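Local coordinates for putative glycoside hydrolase (Bacteroides ovatus, PDB 4ONZ), which is of uncharacterised function but, as a putative glycoside hydrolase, probably adopts the five-bladed beta-propeller fold of its relatives, at residues Asp242-Glu247 against Lys266-Thr271. Sequence-based numbering, arbitrary orientation.
Sequences DSLLTE and KNSGKT
K266 packs against L244 and L245, and its side chain illustrates how a lysine can serve as a hydrocarbon strip. CG stands anti to the backbone N (chi1 -178°) and the rest of the chain is extended, which carries it alongside L245, both pointing the same way. K266 CB meets L245 CB at 3.9 Å; CG passes L244 CD1. K266 CD touches both leucines, 3.9 Å from L245 CD1 and slightly farther from L244 CD1. K266 CE ends against L244 CD1 at 4.0 Å. Y281 of the next strand also touches K266 and L245.

The backbone explains why one lysine serves two leucines: L244 and L245 both face K266 in a classic beta bulge between strands 245-255 and 258-266, which run antiparallel. K266 O receives L244 N at 2.8 Å, nearly in line with the carbonyl, and a weak bond from S243 N, while K266 N reaches L245 O from above the carbonyl plane.

Past the bulge, side chains take over. S243 OG accepts S268 N in an almost straight bond (2.8 Å, 173°) and is also hydrogen-bonded to H240 O. S268 turns its CB to L244 CG, 3.7 Å away, and its OG accepts from the amides of K270 (an ST turn) and T271 (an ST motif). A water links S243 O to T271 OG1.

The chemistry thus changes along the contact, from aliphatic cover over a bulged strand pair to serine hydroxyls that satisfy loop amides, so the chain leaving the sheet remains bound to the segment entering it.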
ATOM      1  N   ASP A 242      11.298  12.954   3.445  1.00 18.13           N
ATOM      2  CA  ASP A 242      10.908  11.894   4.367  1.00 18.50           C
ATOM      3  C   ASP A 242      11.422  12.233   5.759  1.00 18.91           C
ATOM      4  O   ASP A 242      12.148  11.461   6.395  1.00 17.59           O
ATOM      5  CB  ASP A 242      11.360  10.500   3.869  1.00 19.67           C
ATOM      6  CG  ASP A 242      12.862  10.368   3.678  1.00 22.16           C
ATOM      7  OD1 ASP A 242      13.590  11.382   3.602  1.00 24.90           O
ATOM      8  OD2 ASP A 242      13.325   9.212   3.584  1.00 22.07           O
ATOM      9  N   SER A 243      10.979  13.390   6.232  1.00 18.07           N
ATOM     10  CA  SER A 243      11.432  13.964   7.487  1.00 18.20           C
ATOM     11  C   SER A 243      10.564  13.672   8.703  1.00 18.45           C
ATOM     12  O   SER A 243      11.031  13.832   9.825  1.00 19.38           O
ATOM     13  CB  SER A 243      11.657  15.460   7.315  1.00 18.77           C
ATOM     14  OG  SER A 243      10.645  16.058   6.529  1.00 19.24           O
ATOM     15  N   LEU A 244       9.312  13.267   8.495  1.00 18.67           N
ATOM     16  CA  LEU A 244       8.451  12.842   9.614  1.00 18.66           C
ATOM     17  C   LEU A 244       8.164  11.346   9.585  1.00 19.30           C
ATOM     18  O   LEU A 244       8.095  10.714  10.637  1.00 19.74           O
ATOM     19  CB  LEU A 244       7.131  13.591   9.640  1.00 19.28           C
ATOM     20  CG  LEU A 244       7.178  15.074   9.969  1.00 21.11           C
ATOM     21  CD1 LEU A 244       5.804  15.688   9.741  1.00 21.86           C
ATOM     22  CD2 LEU A 244       7.657  15.320  11.397  1.00 22.66           C
ATOM     23  N   LEU A 245       7.991  10.782   8.393  1.00 18.69           N
ATOM     24  CA  LEU A 245       7.677   9.371   8.247  1.00 17.42           C
ATOM     25  C   LEU A 245       8.368   8.792   7.034  1.00 17.65           C
ATOM     26  O   LEU A 245       8.654   9.513   6.075  1.00 15.97           O
ATOM     27  CB  LEU A 245       6.181   9.180   8.014  1.00 17.20           C
ATOM     28  CG  LEU A 245       5.180   9.642   9.059  1.00 19.12           C
ATOM     29  CD1 LEU A 245       3.776   9.437   8.527  1.00 19.76           C
ATOM     30  CD2 LEU A 245       5.384   8.895  10.374  1.00 22.47           C
ATOM     31  N   THR A 246       8.595   7.482   7.092  1.00 16.58           N
ATOM     32  CA  THR A 246       9.139   6.683   5.980  1.00 16.90           C
ATOM     33  C   THR A 246       8.229   5.477   5.959  1.00 17.05           C
ATOM     34  O   THR A 246       8.474   4.492   6.664  1.00 18.28           O
ATOM     35  CB  THR A 246      10.595   6.208   6.200  1.00 18.30           C
ATOM     36  OG1 THR A 246      10.697   5.538   7.454  1.00 20.26           O
ATOM     37  CG2 THR A 246      11.576   7.378   6.168  1.00 18.02           C
ATOM     38  N   GLU A 247       7.182   5.563   5.147  1.00 16.20           N
ATOM     39  CA  GLU A 247       6.113   4.577   5.141  1.00 15.65           C
ATOM     40  C   GLU A 247       6.048   3.723   3.876  1.00 14.80           C
ATOM     41  O   GLU A 247       6.102   4.236   2.759  1.00 14.29           O
ATOM     42  CB  GLU A 247       4.783   5.308   5.369  1.00 15.82           C
ATOM     43  CG  GLU A 247       3.576   4.386   5.489  1.00 16.31           C
ATOM     44  CD  GLU A 247       2.339   5.071   6.037  1.00 17.97           C
ATOM     45  OE1 GLU A 247       2.283   6.318   6.067  1.00 18.44           O
ATOM     46  OE2 GLU A 247       1.409   4.346   6.446  1.00 21.72           O
ATOM     47  N   LYS A 266       6.661  11.592   4.612  1.00 18.60           N
ATOM     48  CA  LYS A 266       5.859  12.733   5.011  1.00 17.32           C
ATOM     49  C   LYS A 266       6.856  13.827   5.378  1.00 17.93           C
ATOM     50  O   LYS A 266       7.750  13.611   6.203  1.00 17.53           O
ATOM     51  CB  LYS A 266       4.925  12.395   6.177  1.00 18.28           C
ATOM     52  CG  LYS A 266       4.037  13.555   6.589  1.00 18.05           C
ATOM     53  CD  LYS A 266       3.144  13.215   7.775  1.00 19.40           C
ATOM     54  CE  LYS A 266       2.349  14.432   8.217  1.00 21.43           C
ATOM     55  NZ  LYS A 266       1.348  14.112   9.268  1.00 22.18           N
ATOM     56  N   ASN A 267       6.671  15.010   4.790  1.00 17.89           N
ATOM     57  CA  ASN A 267       7.582  16.140   4.966  1.00 17.46           C
ATOM     58  C   ASN A 267       7.216  17.029   6.153  1.00 17.65           C
ATOM     59  O   ASN A 267       6.060  17.404   6.314  1.00 18.03           O
ATOM     60  CB  ASN A 267       7.561  16.982   3.672  1.00 17.28           C
ATOM     61  CG  ASN A 267       8.716  17.965   3.582  1.00 17.43           C
ATOM     62  OD1 ASN A 267       9.830  17.683   4.027  1.00 17.07           O
ATOM     63  ND2 ASN A 267       8.454  19.138   2.993  1.00 17.88           N
ATOM     64  N   SER A 268       8.191  17.345   7.000  1.00 18.81           N
ATOM     65  CA  SER A 268       7.974  18.293   8.094  1.00 20.23           C
ATOM     66  C   SER A 268       8.046  19.720   7.562  1.00 20.47           C
ATOM     67  O   SER A 268       8.946  20.055   6.795  1.00 19.65           O
ATOM     68  CB  SER A 268       9.049  18.163   9.171  1.00 20.83           C
ATOM     69  OG  SER A 268       8.944  19.238  10.097  1.00 21.96           O
ATOM     70  N   GLY A 269       7.124  20.572   7.991  1.00 21.28           N
ATOM     71  CA  GLY A 269       7.160  21.983   7.580  1.00 24.38           C
ATOM     72  C   GLY A 269       8.204  22.779   8.355  1.00 25.66           C
ATOM     73  O   GLY A 269       8.495  23.938   8.015  1.00 27.33           O
ATOM     74  N   LYS A 270       8.759  22.170   9.402  1.00 25.06           N
ATOM     75  CA  LYS A 270       9.764  22.831  10.244  1.00 28.84           C
ATOM     76  C   LYS A 270      11.174  22.290  10.043  1.00 28.29           C
ATOM     77  O   LYS A 270      12.136  23.057   9.993  1.00 27.52           O
ATOM     78  CB  LYS A 270       9.360  22.719  11.716  1.00 32.97           C
ATOM     79  CG  LYS A 270       7.993  23.316  11.992  1.00 38.73           C
ATOM     80  CD  LYS A 270       7.596  23.248  13.455  1.00 46.92           C
ATOM     81  CE  LYS A 270       6.193  23.813  13.638  1.00 51.93           C
ATOM     82  NZ  LYS A 270       5.708  23.695  15.039  1.00 57.11           N
ATOM     83  N   THR A 271      11.304  20.975   9.896  1.00 26.74           N
ATOM     84  CA  THR A 271      12.615  20.349   9.763  1.00 26.35           C
ATOM     85  C   THR A 271      12.792  19.536   8.486  1.00 26.01           C
ATOM     86  O   THR A 271      13.740  18.755   8.392  1.00 26.89           O
ATOM     87  CB  THR A 271      12.859  19.405  10.959  1.00 28.68           C
ATOM     88  OG1 THR A 271      11.896  18.342  10.934  1.00 28.59           O
ATOM     89  CG2 THR A 271      12.731  20.161  12.264  1.00 30.48           C
TER
HETATM   90  O   HOH W   1      12.946  15.876  10.618  1.00 25.95           O